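Local coordinates for thiamin pyrophosphokinase family protein (Enterococcus faecalis, PDB 3MEL) that is thought to act as a thiamine pyrophosphokinase, transferring diphosphate from ATP to thiamine, and here carries bound thiamine diphosphate and magnesium, at residues His108-Ala111 / Asn112-Leu115; Pro16-Pro20 / Ala21-Tyr25; Gln122-Leu125 / Arg126-Leu130. All blocks are in the same frame, centred on the assembly; numbering follows the deposited sequence.

Along the chain contact 2 comes first, then contact 1, then contact 3. Contacts 1 and 2 lie beside the mixed sheet, and contact 3 runs into it. Contact 2 lies in the loop joining the neighbouring parallel strands 3-7 and 26-29. Contact 1 lies on helix 106-113 and just after it. Contact 3 turns the chain into strand 128-131 of the same sheet. The centres of contacts 1 and 3 are about 13 Å apart, and the two touch. Contact 2 lies about 23 Å from contact 1 and 18 Å from contact 3, between centres, and touches neither. Contact 1 alone reaches the thiamine diphosphate and the second subunit; the others are structural turns.

Contact 1 (His108-Ala111 / Asn112-Leu115); sequences HLLA and NLWL. With TPP (thiamine diphosphate), chain E.
L110 and W114 meet in a local contact one helical turn apart, on helix 106-113 and just beyond it. The helix lies against the mixed sheet. L110 brings its CB over one face of the indole. CB lies 3.9 Å from the centroid of the W114 six-membered ring and 11° off its normal, a CH-pi contact. W114 has CG beside its own backbone N (chi1 -68°), which folds the indole back alongside L110. The CD2 methyl of L110 also meets L113, with the two CD2 atoms 4.0 Å apart.

The backbone is helical as far as L113 and then breaks off. N112 N bonds to H108 O at 2.9 Å, and L113 N bonds to L109 O at 2.9 Å with an N-H...O angle of 172°. The following bond, W114 N to L110 O, is weak at 3.2 Å. L115 N turns back to N112 O.

H108 lines the thiamine diphosphate pocket. Its CE1 lies 3.2 Å from O1A of the ligand, which approaches the CE1-NE2 side of the ring. O3B stands 3.8 Å above the imidazole plane, offset toward the rim, so this terminal phosphate oxygen lies over one face. N112 touches T80, whose OG1 is hydrogen-bonded to the ligand, which places N112 in the second shell of the pocket.

L113 packs on L110 of the second subunit and L110 on its L113, and W114 touches T185 of that subunit. Within the chain, L115 packs on Q81 and L84 of helix 79-90, and N112 O touches L130 of strand 128-131.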
# COMPACT_ATOMS: atom_id res chain seq x y z
N HIS A 108 -2.02 7.94 -1.99
CA HIS A 108 -1.21 8.47 -0.92
C HIS A 108 -0.39 7.39 -0.23
O HIS A 108 0.76 7.63 0.15
CB HIS A 108 -2.07 9.20 0.09
CG HIS A 108 -2.46 10.57 -0.34
ND1 HIS A 108 -3.69 11.12 -0.06
CD2 HIS A 108 -1.77 11.50 -1.04
CE1 HIS A 108 -3.74 12.34 -0.56
NE2 HIS A 108 -2.59 12.60 -1.16
N LEU A 109 -0.94 6.21 -0.05
CA LEU A 109 -0.10 5.17 0.50
C LEU A 109 1.19 5.05 -0.35
O LEU A 109 2.29 5.19 0.18
CB LEU A 109 -0.84 3.84 0.64
CG LEU A 109 0.05 2.65 1.00
CD1 LEU A 109 0.53 2.79 2.41
CD2 LEU A 109 -0.67 1.34 0.81
N LEU A 110 1.05 4.82 -1.66
CA LEU A 110 2.21 4.70 -2.56
C LEU A 110 3.03 6.00 -2.73
O LEU A 110 4.24 5.98 -3.01
CB LEU A 110 1.74 4.20 -3.92
CG LEU A 110 1.00 2.87 -3.92
CD1 LEU A 110 0.37 2.61 -5.28
CD2 LEU A 110 1.94 1.74 -3.54
N ALA A 111 2.36 7.13 -2.59
CA ALA A 111 3.04 8.41 -2.56
C ALA A 111 4.08 8.37 -1.45
O ALA A 111 5.23 8.74 -1.66
CB ALA A 111 2.04 9.52 -2.30
N ASN A 112 3.66 7.88 -0.29
CA ASN A 112 4.51 7.77 0.89
C ASN A 112 5.58 6.69 0.74
O ASN A 112 6.76 6.94 0.93
CB ASN A 112 3.65 7.50 2.13
CG ASN A 112 2.87 8.74 2.62
OD1 ASN A 112 3.24 9.88 2.34
ND2 ASN A 112 1.82 8.50 3.39
N LEU A 113 5.16 5.49 0.39
CA LEU A 113 6.03 4.34 0.23
C LEU A 113 7.18 4.49 -0.78
O LEU A 113 8.09 3.68 -0.79
CB LEU A 113 5.16 3.17 -0.21
CG LEU A 113 5.78 1.79 -0.31
CD1 LEU A 113 6.29 1.39 1.05
CD2 LEU A 113 4.75 0.81 -0.81
N TRP A 114 7.13 5.49 -1.65
CA TRP A 114 8.17 5.66 -2.65
C TRP A 114 8.98 6.92 -2.34
O TRP A 114 9.73 7.41 -3.19
CB TRP A 114 7.56 5.77 -4.06
CG TRP A 114 6.90 4.50 -4.63
CD1 TRP A 114 7.24 3.19 -4.38
CD2 TRP A 114 5.80 4.45 -5.56
NE1 TRP A 114 6.40 2.34 -5.08
CE2 TRP A 114 5.51 3.09 -5.80
CE3 TRP A 114 5.02 5.43 -6.20
CZ2 TRP A 114 4.48 2.69 -6.66
CZ3 TRP A 114 4.01 5.03 -7.03
CH2 TRP A 114 3.75 3.68 -7.26
N LEU A 115 8.82 7.45 -1.14
CA LEU A 115 9.55 8.65 -0.71
C LEU A 115 11.07 8.59 -0.97
O LEU A 115 11.60 9.44 -1.69
CB LEU A 115 9.23 8.99 0.74
CG LEU A 115 7.95 9.80 0.88
CD1 LEU A 115 7.36 9.75 2.26
CD2 LEU A 115 8.19 11.23 0.47
N1' TPP E . -0.97 14.83 -11.01
C2' TPP E . -0.21 15.86 -11.75
CM2 TPP E . 0.75 15.24 -12.79
N3' TPP E . 0.37 16.88 -10.87
C4' TPP E . -0.53 17.47 -9.85
N4' TPP E . 0.22 18.43 -9.02
C5' TPP E . -1.15 16.30 -9.00
C6' TPP E . -1.87 15.37 -9.99
C7' TPP E . -2.10 16.85 -7.90
N3 TPP E . -1.35 17.51 -6.78
C2 TPP E . -0.03 16.96 -6.47
S1 TPP E . -0.07 16.37 -4.75
C5 TPP E . -1.70 17.10 -4.33
C4 TPP E . -2.13 17.93 -5.55
CM4 TPP E . -3.65 17.89 -5.75
C6 TPP E . -1.83 17.77 -2.96
C7 TPP E . -2.45 16.82 -1.91
O7 TPP E . -1.80 17.07 -0.67
PA TPP E . -2.33 16.62 0.77
O1A TPP E . -3.24 15.43 0.29
O2A TPP E . -2.77 17.63 1.74
O3A TPP E . -1.28 15.93 1.75
PB TPP E . -1.33 14.76 2.81
O1B TPP E . 0.16 14.34 3.08
O2B TPP E . -1.58 15.50 4.18
O3B TPP E . -2.40 13.75 2.67

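Contact 2 (Pro16-Pro20 / Ala21-Tyr25); sequences PTIEP and ATYDY
T22 closes back on E19, and Y23 on P20 and I18, in a beta turn spanning P20-Y23. T22 OG1 donates a hydrogen bond to E19 O at 2.8 Å. The hydroxyl arrives nearly along the C=O axis, with a C=O...O angle of 170°. OG1 sits between the backbone N and the carbonyl carbon of T22 (chi1 89°), and this rotation turns the hydroxyl to E19. The methyl branch of T22, CG2, also lies against E19, 3.5 Å from its CB.

The turn is closed by Y23 N to P20 O at 2.8 Å, with an N-H...O angle of 151°. A21 and T22 both have right-handed helical backbone angles, as in a type I turn.

This turn lies in the loop between strands 3-7 and 26-29, neighbouring parallel strands of the mixed sheet. It lies away from the thiamine diphosphate and magnesium sites. I18 and P20 both rest on L41, and I18 also touches L5. Y23 lies against R3 and L5 of strand 3-7 and T97 of strand 95-99. The next residue, D24, is tied to R3 N through OD2.

Two side chains of the contact approach the Y23 ring differently. T22 OG1 lies 3.3 Å above its centre on one face. I18 crosses obliquely to reach the ring edge, where its CG1 lies in the ring plane and 3.5 Å from Y23 CE2.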
# COMPACT_ATOMS: atom_id res chain seq x y z
N PRO A 16 1.25 3.77 16.01
CA PRO A 16 2.04 2.80 16.74
C PRO A 16 2.04 3.27 18.19
O PRO A 16 1.66 4.40 18.49
CB PRO A 16 3.45 2.98 16.17
CG PRO A 16 3.36 4.04 15.13
CD PRO A 16 2.09 4.77 15.34
N THR A 17 2.46 2.40 19.10
CA THR A 17 2.71 2.85 20.43
C THR A 17 3.88 3.79 20.32
O THR A 17 4.92 3.44 19.78
CB THR A 17 3.04 1.68 21.37
OG1 THR A 17 1.83 1.23 21.99
CG2 THR A 17 4.00 2.12 22.44
N ILE A 18 3.69 5.01 20.82
CA ILE A 18 4.75 6.01 20.81
C ILE A 18 5.35 6.30 22.22
O ILE A 18 4.64 6.38 23.22
CB ILE A 18 4.25 7.33 20.14
CG1 ILE A 18 5.22 8.47 20.41
CG2 ILE A 18 2.86 7.72 20.61
CD1 ILE A 18 4.57 9.82 20.29
N GLU A 19 6.68 6.41 22.27
CA GLU A 19 7.36 6.96 23.44
C GLU A 19 8.02 8.30 23.07
O GLU A 19 8.96 8.34 22.28
CB GLU A 19 8.38 5.97 24.03
CG GLU A 19 8.00 5.44 25.45
CD GLU A 19 7.48 3.98 25.44
OE1 GLU A 19 8.13 3.13 24.80
OE2 GLU A 19 6.44 3.69 26.10
N PRO A 20 7.52 9.41 23.65
CA PRO A 20 7.92 10.80 23.37
C PRO A 20 9.35 11.16 23.78
O PRO A 20 10.01 11.93 23.06
CB PRO A 20 6.92 11.64 24.18
CG PRO A 20 5.77 10.68 24.47
CD PRO A 20 6.43 9.35 24.64
N ALA A 21 9.83 10.66 24.92
CA ALA A 21 11.23 10.85 25.30
C ALA A 21 12.14 10.63 24.09
O ALA A 21 13.14 11.32 23.90
CB ALA A 21 11.62 9.91 26.42
N THR A 22 11.76 9.67 23.26
CA THR A 22 12.62 9.21 22.18
C THR A 22 12.74 10.23 21.05
O THR A 22 13.70 10.21 20.29
CB THR A 22 12.15 7.82 21.66
OG1 THR A 22 11.18 7.97 20.61
CG2 THR A 22 11.56 6.97 22.81
N TYR A 23 11.77 11.14 20.97
CA TYR A 23 11.79 12.17 19.93
C TYR A 23 12.29 13.53 20.44
O TYR A 23 12.00 13.93 21.57
CB TYR A 23 10.41 12.30 19.28
CG TYR A 23 9.91 10.98 18.80
CD1 TYR A 23 10.55 10.31 17.77
CD2 TYR A 23 8.80 10.38 19.39
CE1 TYR A 23 10.10 9.07 17.33
CE2 TYR A 23 8.34 9.15 18.96
CZ TYR A 23 8.99 8.50 17.93
OH TYR A 23 8.53 7.28 17.52
N ASP A 24 13.07 14.20 19.61
CA ASP A 24 13.68 15.49 19.94
C ASP A 24 12.98 16.65 19.22
O ASP A 24 13.41 17.79 19.33
CB ASP A 24 15.14 15.50 19.50
CG ASP A 24 15.94 14.40 20.11
OD1 ASP A 24 15.95 14.28 21.36
OD2 ASP A 24 16.57 13.64 19.35
N TYR A 25 11.91 16.35 18.49
CA TYR A 25 11.26 17.33 17.64
C TYR A 25 9.95 16.73 17.15
O TYR A 25 9.94 15.62 16.63
CB TYR A 25 12.17 17.66 16.45
CG TYR A 25 11.83 18.92 15.69
CD1 TYR A 25 11.94 20.17 16.31
CD2 TYR A 25 11.41 18.88 14.35
CE1 TYR A 25 11.63 21.34 15.62
CE2 TYR A 25 11.11 20.05 13.66
CZ TYR A 25 11.23 21.26 14.30
OH TYR A 25 10.93 22.43 13.63

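Contact 3 (Gln122-Leu125 / Arg126-Leu130); sequences QGVL and RQIRL
V124 lays its isopropyl group against the side chain of Q127, three residues on. V124 CG1 is 3.7 Å from Q127 CD, and V124 CB is equally close to that atom. The two side chains are set at a slant to each other. Q127 has CG beside its backbone N (chi1 -67°) and runs extended beyond it, which carries the amide past the valine. The second branch of V124 turns to I128 instead. V124 CG2 lies 3.9 Å from I128 CD1, and these two side chains meet at about a right angle.

The backbone beneath is bonded i to i+3 twice in succession. Q127 N donates to V124 O at 2.9 Å with an N-H...O angle of 149°. I128 N to L125 O follows as a weak bond of 3.3 Å.

These overlapping type I turns make a short 3-10 segment, which leads the chain from helix 119-122 into strand 128-131. That strand lies between parallel strand 95-99 and antiparallel strand 135-140 in the mixed sheet. V124 and Q127 both pack on L88 of helix 79-90, while I128 meets Y139 of strand 135-140.

The CD1 methyl of L125 lies beside the aliphatic part of R126, 4.1 Å from its CD, and comes near the NE side of the guanidinium only loosely. The polar end of R126 is held from strand 135-140: NE is hydrogen-bonded to Y139 O, and the group makes a cation-pi contact with Y140. R129 forms a salt bridge through NH2 to E95.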
# COMPACT_ATOMS: atom_id res chain seq x y z
N GLN A 122 16.64 10.37 -1.37
CA GLN A 122 17.52 9.23 -1.59
C GLN A 122 18.70 9.19 -0.57
O GLN A 122 18.96 8.15 0.06
CB GLN A 122 18.04 9.26 -3.02
CG GLN A 122 17.73 7.99 -3.77
CD GLN A 122 18.97 7.38 -4.41
OE1 GLN A 122 19.96 8.07 -4.65
NE2 GLN A 122 18.91 6.07 -4.68
N GLY A 123 19.38 10.32 -0.42
CA GLY A 123 20.54 10.43 0.44
C GLY A 123 20.25 10.13 1.90
O GLY A 123 21.17 9.98 2.70
N VAL A 124 18.97 10.02 2.24
CA VAL A 124 18.60 9.67 3.60
C VAL A 124 17.54 8.55 3.69
O VAL A 124 16.69 8.60 4.58
CB VAL A 124 18.12 10.91 4.41
CG1 VAL A 124 19.22 11.97 4.48
CG2 VAL A 124 16.86 11.51 3.81
N LEU A 125 17.59 7.55 2.82
CA LEU A 125 16.59 6.47 2.86
C LEU A 125 16.69 5.66 4.14
O LEU A 125 15.70 5.16 4.67
CB LEU A 125 16.72 5.53 1.67
CG LEU A 125 18.02 4.79 1.39
CD1 LEU A 125 18.11 3.50 2.14
CD2 LEU A 125 18.08 4.53 -0.09
N ARG A 126 17.91 5.53 4.62
CA ARG A 126 18.22 4.81 5.83
C ARG A 126 17.61 5.55 7.03
O ARG A 126 17.50 5.00 8.12
CB ARG A 126 19.74 4.72 5.93
CG ARG A 126 20.31 3.40 6.41
CD ARG A 126 19.78 2.22 5.64
NE ARG A 126 18.49 1.78 6.16
CZ ARG A 126 18.27 1.32 7.39
NH1 ARG A 126 17.05 0.94 7.74
NH2 ARG A 126 19.27 1.24 8.27
N GLN A 127 17.20 6.79 6.82
CA GLN A 127 16.69 7.64 7.90
C GLN A 127 15.17 7.71 7.99
O GLN A 127 14.64 8.29 8.93
CB GLN A 127 17.24 9.06 7.75
CG GLN A 127 18.74 9.18 7.96
CD GLN A 127 19.22 10.60 7.94
OE1 GLN A 127 18.56 11.50 8.45
NE2 GLN A 127 20.38 10.81 7.36
N ILE A 128 14.47 7.14 7.02
CA ILE A 128 13.04 7.34 6.87
C ILE A 128 12.28 6.10 7.35
O ILE A 128 12.60 4.98 6.94
CB ILE A 128 12.72 7.71 5.35
CG1 ILE A 128 13.26 9.12 5.03
CG2 ILE A 128 11.24 7.62 5.01
CD1 ILE A 128 13.64 9.33 3.60
N ARG A 129 11.31 6.29 8.24
CA ARG A 129 10.49 5.20 8.76
C ARG A 129 9.03 5.59 8.72
O ARG A 129 8.70 6.74 9.05
CB ARG A 129 10.84 4.87 10.21
CG ARG A 129 11.66 3.63 10.43
CD ARG A 129 13.09 3.84 9.96
NE ARG A 129 14.07 3.37 10.93
CZ ARG A 129 15.39 3.48 10.74
NH1 ARG A 129 15.84 4.03 9.62
NH2 ARG A 129 16.24 3.05 11.67
N LEU A 130 8.16 4.65 8.35
CA LEU A 130 6.72 4.86 8.37
C LEU A 130 6.10 3.82 9.27
O LEU A 130 6.44 2.65 9.15
CB LEU A 130 6.14 4.67 6.97
CG LEU A 130 6.39 5.72 5.89
CD1 LEU A 130 6.48 5.03 4.56
CD2 LEU A 130 5.27 6.75 5.88